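Local coordinates for Tubulin/ftsz, gtpase (PDB 3ZID), which binds GTP as a tubulin-like GTPase of the archaeal cytoskeleton and is probably involved in cell shape control, at residues 75-79 against 114-119; 109-113 against 141-145. One frame throughout, in Å; residues are numbered along the deposited sequence.

Both contacts border one GDP in the Tubulin/FtsZ GTPase domain, their centres 11 Å apart. In contact 1 the glycine-rich start of helix 117-131 holds the beta phosphate, and the turn before helix 79-98 packs on it and reaches the phosphate through a water; contact 2 joins the ends of strands 105-111 and 136-143 beside the ribose and base. The chain runs directly from residues 109-113 into 114-119, and the two sites meet there. Gly117 O lies 3.3 Å from Thr110 OG1, a probable hydrogen bond, and Ser118 CB packs 3.1 Å from Val112 O. Helix 117-131 then leads on to strand 136-143, so strand, phosphate-binding turn and helix form one continuous wall of the nucleotide pocket.

Contact 1 of 2, residues 75-79 against 114-119; sequences VGANR and GGTGSS. With GDP (guanosine-5'-diphosphate), chain C.
Arg79 grips the start of helix 117-131 through Ser118. Arg79 NH1 donates to Ser118 OG (3.3 Å, N-H...O angle 168°), which lies in the guanidinium plane, and it also makes a weak, bent bond to Ser118 O (2.8 Å). CD lies alongside Ser118 OG, and a bend at chi3 (22°) then turns the guanidinium back toward Ser118, while NH2 is paired with Glu162 of helix 150-165. Ser118 OG is thus held twice, accepting from Arg79 NH1 and donating to Gly114 O at 2.5 Å from above the carbonyl plane. Ser119 OG likewise donates to Gly115 O (2.5 Å), but nearly end-on to the carbonyl, tying the glycine turn to the first turn of the helix.

Close backbone packing makes up the centre. A type II' turn over Val75 to Asn78, with Gly76 at its positive-phi corner, presents Gly76 O to Gly115 CA (3.3 Å) in a CA-H...O contact. Val75 lays CG1 against Gly115 C (3.6 Å), and its side chain crosses that of Thr116 at about a right angle. A beta carbon on Gly115 would run into Gly76 O and Val75 CG1; one on Gly114 would strike GDP O3A.

The phosphate is bound by backbone amides. Gly115 N and Thr116 N both donate to GDP O3B, the latter at 2.9 Å and almost straight (173°), and Gly117 N donates to GDP O1B at 2.8 Å. Water 1 connects O3B with Gly76 O and Thr116 OG1; that hydroxyl also bonds to Thr50.

Residues 113-119 (SGGTGSS) correspond to the glycine-rich tubulin signature GGGTG(S/T)G, or T4 loop, here closed over by the T3 loop that precedes helix 79-98: the phosphate site characteristic of tubulin and FtsZ GTPases.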
loop_
_atom_site.group_PDB
_atom_site.type_symbol
_atom_site.label_atom_id
_atom_site.label_comp_id
_atom_site.label_asym_id
_atom_site.label_seq_id
_atom_site.Cartn_x
_atom_site.Cartn_y
_atom_site.Cartn_z
ATOM N N VAL A 75 -4.307 20.737 4.845
ATOM C CA VAL A 75 -3.784 20.176 3.608
ATOM C C VAL A 75 -4.914 19.692 2.695
ATOM O O VAL A 75 -4.906 19.953 1.493
ATOM C CB VAL A 75 -2.778 19.035 3.878
ATOM C CG1 VAL A 75 -2.443 18.311 2.591
ATOM C CG2 VAL A 75 -1.522 19.594 4.518
ATOM N N GLY A 76 -5.906 19.031 3.282
ATOM C CA GLY A 76 -6.990 18.452 2.521
ATOM C C GLY A 76 -6.489 17.441 1.508
ATOM O O GLY A 76 -5.672 16.593 1.828
ATOM N N ALA A 77 -6.956 17.540 0.270
ATOM C CA ALA A 77 -6.477 16.624 -0.764
ATOM C C ALA A 77 -5.500 17.330 -1.701
ATOM O O ALA A 77 -5.215 16.851 -2.801
ATOM C CB ALA A 77 -7.647 16.037 -1.545
ATOM N N ASN A 78 -4.977 18.464 -1.245
ATOM C CA ASN A 78 -4.049 19.267 -2.035
ATOM C C ASN A 78 -2.604 18.828 -1.859
ATOM O O ASN A 78 -1.978 19.141 -0.852
ATOM C CB ASN A 78 -4.199 20.742 -1.655
ATOM C CG ASN A 78 -3.448 21.684 -2.591
ATOM O OD1 ASN A 78 -2.444 21.327 -3.211
ATOM N ND2 ASN A 78 -3.944 22.903 -2.691
ATOM N N ARG A 79 -2.078 18.108 -2.843
ATOM C CA ARG A 79 -0.717 17.581 -2.752
ATOM C C ARG A 79 0.344 18.678 -2.735
ATOM O O ARG A 79 1.399 18.506 -2.123
ATOM C CB ARG A 79 -0.464 16.567 -3.870
ATOM C CG ARG A 79 -1.292 15.289 -3.638
ATOM C CD ARG A 79 -1.110 14.219 -4.704
ATOM N NE ARG A 79 0.136 14.316 -5.469
ATOM C CZ ARG A 79 1.280 13.731 -5.136
ATOM N NH1 ARG A 79 1.372 13.013 -4.027
ATOM N NH2 ARG A 79 2.334 13.869 -5.916
ATOM N N GLY A 114 -4.944 10.827 -0.955
ATOM C CA GLY A 114 -5.160 11.975 -0.102
ATOM C C GLY A 114 -4.105 13.048 -0.356
ATOM O O GLY A 114 -3.343 12.997 -1.329
ATOM N N GLY A 115 -4.057 14.023 0.535
ATOM C CA GLY A 115 -3.131 15.132 0.398
ATOM C C GLY A 115 -1.897 14.959 1.258
ATOM O O GLY A 115 -0.795 15.335 0.864
ATOM N N THR A 116 -2.076 14.391 2.443
ATOM C CA THR A 116 -0.961 14.273 3.373
ATOM C C THR A 116 -0.100 13.054 3.090
ATOM O O THR A 116 1.102 13.173 2.793
ATOM C CB THR A 116 -1.420 14.278 4.850
ATOM O OG1 THR A 116 -1.970 15.556 5.184
ATOM C CG2 THR A 116 -0.249 13.984 5.773
ATOM N N GLY A 117 -0.705 11.876 3.201
ATOM C CA GLY A 117 0.040 10.654 2.988
ATOM C C GLY A 117 0.741 10.618 1.645
ATOM O O GLY A 117 1.943 10.374 1.554
ATOM N N SER A 118 -0.019 10.909 0.597
ATOM C CA SER A 118 0.468 10.743 -0.760
ATOM C C SER A 118 1.602 11.678 -1.122
ATOM O O SER A 118 2.370 11.361 -2.018
ATOM C CB SER A 118 -0.672 10.921 -1.758
ATOM O OG SER A 118 -1.009 12.287 -1.892
ATOM N N SER A 119 1.711 12.816 -0.431
ATOM C CA SER A 119 2.772 13.788 -0.721
ATOM C C SER A 119 3.976 13.637 0.197
ATOM O O SER A 119 5.119 13.682 -0.254
ATOM C CB SER A 119 2.247 15.230 -0.671
ATOM O OG SER A 119 1.688 15.547 0.590
HETATM P PB GDP C . -4.740 12.068 3.828
HETATM O O1B GDP C . -3.441 11.382 3.442
HETATM O O2B GDP C . -4.937 11.992 5.330
HETATM O O3B GDP C . -4.667 13.516 3.374
HETATM O O3A GDP C . -5.962 11.390 3.041
HETATM P PA GDP C . -6.403 9.862 3.257
HETATM O O1A GDP C . -7.699 9.783 3.986
HETATM O O2A GDP C . -5.331 9.005 3.893
HETATM O "O5'" GDP C . -6.543 9.424 1.734
HETATM C "C5'" GDP C . -7.835 9.159 1.210
HETATM C "C4'" GDP C . -7.766 7.835 0.462
HETATM O "O4'" GDP C . -7.484 6.807 1.413
HETATM C "C3'" GDP C . -9.116 7.536 -0.130
HETATM O "O3'" GDP C . -8.885 6.697 -1.261
HETATM C "C2'" GDP C . -9.788 6.765 0.972
HETATM O "O2'" GDP C . -10.765 5.890 0.418
HETATM C "C1'" GDP C . -8.636 5.969 1.551
HETATM N N9 GDP C . -8.732 5.681 2.982
HETATM C C8 GDP C . -8.937 6.559 3.983
HETATM N N7 GDP C . -8.898 5.928 5.181
HETATM C C5 GDP C . -8.661 4.623 4.932
HETATM C C6 GDP C . -8.479 3.410 5.733
HETATM O O6 GDP C . -8.579 3.455 6.966
HETATM N N1 GDP C . -8.231 2.268 5.094
HETATM C C2 GDP C . -8.139 2.192 3.760
HETATM N N2 GDP C . -7.894 0.986 3.204
HETATM N N3 GDP C . -8.288 3.260 2.939
HETATM C C4 GDP C . -8.536 4.473 3.479
HETATM O O HOH W 1 -4.452 15.982 4.458
#

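Contact 2 of 2, residues 109-113 against 141-145; sequences MTSVS and AVLPF. With GDP (guanosine-5'-diphosphate), chain C.
Val112 turns CG2 between its backbone N and carbonyl carbon (chi1 -59°), a setting that spreads its two methyls along strand 141-143: CG1 rests on Ala141 CB (3.7 Å), while CG2 meets Leu143 CD2 (4.0 Å) and Pro144 CD. An alanine in place of Val112 would remove both methyls and would probably open a gap between Ala141, Leu143 and helix 150-165. On the face of the sheet opposite Ala141, Val142 has CG1 anti to its backbone N (chi1 177°), which sets that methyl 3.9 Å from N2 of the guanine. Ser111, beside it, donates OG to GDP O5' at 2.7 Å.

Two parallel-strand bonds fix the register: Val142 N donates to Thr110 O (2.9 Å), and Val112 N donates to Val142 O (3.0 Å). Just beyond the strands, Ser113 OG packs 3.2 Å from Pro144 CB and is hydrogen-bonded to Tyr152 O of helix 150-165, whose Ala156 and Cys159 also touch Val112.

The strands belong to a beta-alpha-beta unit through helix 117-131; the nucleotide lies at their C-terminal ends, as in Rossmann-like folds.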
loop_
_atom_site.group_PDB
_atom_site.type_symbol
_atom_site.label_atom_id
_atom_site.label_comp_id
_atom_site.label_asym_id
_atom_site.label_seq_id
_atom_site.Cartn_x
_atom_site.Cartn_y
_atom_site.Cartn_z
ATOM N N MET A 109 3.524 3.446 5.006
ATOM C CA MET A 109 2.155 3.112 4.698
ATOM C C MET A 109 1.317 4.352 4.522
ATOM O O MET A 109 1.274 5.211 5.397
ATOM C CB MET A 109 1.602 2.246 5.809
ATOM C CG MET A 109 2.569 1.136 6.179
ATOM S SD MET A 109 1.914 0.185 7.545
ATOM C CE MET A 109 1.751 1.461 8.769
ATOM N N THR A 110 0.649 4.422 3.378
ATOM C CA THR A 110 -0.143 5.574 3.015
ATOM C C THR A 110 -1.138 5.216 1.906
ATOM O O THR A 110 -0.928 4.261 1.144
ATOM C CB THR A 110 0.773 6.737 2.514
ATOM O OG1 THR A 110 -0.044 7.827 2.093
ATOM C CG2 THR A 110 1.597 6.300 1.315
ATOM N N SER A 111 -2.209 6.002 1.792
ATOM C CA SER A 111 -2.983 6.013 0.552
ATOM C C SER A 111 -2.273 6.916 -0.456
ATOM O O SER A 111 -1.498 7.804 -0.083
ATOM C CB SER A 111 -4.413 6.522 0.779
ATOM O OG SER A 111 -4.442 7.910 1.041
ATOM N N VAL A 112 -2.537 6.698 -1.731
ATOM C CA VAL A 112 -1.926 7.509 -2.749
ATOM C C VAL A 112 -2.834 8.667 -3.148
ATOM O O VAL A 112 -2.410 9.518 -3.905
ATOM C CB VAL A 112 -1.551 6.683 -3.995
ATOM C CG1 VAL A 112 -0.599 5.577 -3.604
ATOM C CG2 VAL A 112 -2.787 6.103 -4.653
ATOM N N SER A 113 -4.058 8.699 -2.619
ATOM C CA SER A 113 -5.113 9.623 -3.070
ATOM C C SER A 113 -5.365 10.858 -2.207
ATOM O O SER A 113 -5.950 11.833 -2.671
ATOM C CB SER A 113 -6.437 8.882 -3.257
ATOM O OG SER A 113 -6.395 8.056 -4.403
ATOM N N ALA A 141 1.176 1.079 -0.646
ATOM C CA ALA A 141 0.390 2.113 -1.335
ATOM C C ALA A 141 -1.079 1.722 -1.516
ATOM O O ALA A 141 -1.388 0.793 -2.274
ATOM C CB ALA A 141 1.005 2.406 -2.667
ATOM N N VAL A 142 -1.982 2.431 -0.836
ATOM C CA VAL A 142 -3.405 2.106 -0.914
ATOM C C VAL A 142 -4.127 2.897 -2.020
ATOM O O VAL A 142 -4.135 4.127 -1.999
ATOM C CB VAL A 142 -4.099 2.351 0.427
ATOM C CG1 VAL A 142 -5.576 2.073 0.308
ATOM C CG2 VAL A 142 -3.439 1.491 1.544
ATOM N N LEU A 143 -4.707 2.180 -2.984
ATOM C CA LEU A 143 -5.366 2.793 -4.152
ATOM C C LEU A 143 -6.805 3.155 -3.868
ATOM O O LEU A 143 -7.448 2.487 -3.056
ATOM C CB LEU A 143 -5.342 1.825 -5.341
ATOM C CG LEU A 143 -3.980 1.213 -5.624
ATOM C CD1 LEU A 143 -4.077 0.214 -6.753
ATOM C CD2 LEU A 143 -2.975 2.308 -5.936
ATOM N N PRO A 144 -7.339 4.182 -4.562
ATOM C CA PRO A 144 -8.690 4.679 -4.284
ATOM C C PRO A 144 -9.795 3.722 -4.714
ATOM O O PRO A 144 -9.550 2.804 -5.486
ATOM C CB PRO A 144 -8.769 5.980 -5.108
ATOM C CG PRO A 144 -7.828 5.761 -6.233
ATOM C CD PRO A 144 -6.693 4.942 -5.649
ATOM N N PHE A 145 -10.993 3.909 -4.163
ATOM C CA PHE A 145 -12.200 3.294 -4.724
ATOM C C PHE A 145 -12.403 3.830 -6.138
ATOM O O PHE A 145 -12.099 4.978 -6.396
ATOM C CB PHE A 145 -13.423 3.641 -3.892
ATOM C CG PHE A 145 -13.389 3.100 -2.510
ATOM C CD1 PHE A 145 -13.433 1.738 -2.284
ATOM C CD2 PHE A 145 -13.336 3.966 -1.419
ATOM C CE1 PHE A 145 -13.414 1.234 -1.001
ATOM C CE2 PHE A 145 -13.327 3.479 -0.134
ATOM C CZ PHE A 145 -13.364 2.099 0.080
HETATM P PB GDP C . -4.740 12.068 3.828
HETATM O O1B GDP C . -3.441 11.382 3.442
HETATM O O2B GDP C . -4.937 11.992 5.330
HETATM O O3B GDP C . -4.667 13.516 3.374
HETATM O O3A GDP C . -5.962 11.390 3.041
HETATM P PA GDP C . -6.403 9.862 3.257
HETATM O O1A GDP C . -7.699 9.783 3.986
HETATM O O2A GDP C . -5.331 9.005 3.893
HETATM O "O5'" GDP C . -6.543 9.424 1.734
HETATM C "C5'" GDP C . -7.835 9.159 1.210
HETATM C "C4'" GDP C . -7.766 7.835 0.462
HETATM O "O4'" GDP C . -7.484 6.807 1.413
HETATM C "C3'" GDP C . -9.116 7.536 -0.130
HETATM O "O3'" GDP C . -8.885 6.697 -1.261
HETATM C "C2'" GDP C . -9.788 6.765 0.972
HETATM O "O2'" GDP C . -10.765 5.890 0.418
HETATM C "C1'" GDP C . -8.636 5.969 1.551
HETATM N N9 GDP C . -8.732 5.681 2.982
HETATM C C8 GDP C . -8.937 6.559 3.983
HETATM N N7 GDP C . -8.898 5.928 5.181
HETATM C C5 GDP C . -8.661 4.623 4.932
HETATM C C6 GDP C . -8.479 3.410 5.733
HETATM O O6 GDP C . -8.579 3.455 6.966
HETATM N N1 GDP C . -8.231 2.268 5.094
HETATM C C2 GDP C . -8.139 2.192 3.760
HETATM N N2 GDP C . -7.894 0.986 3.204
HETATM N N3 GDP C . -8.288 3.260 2.939
HETATM C C4 GDP C . -8.536 4.473 3.479
#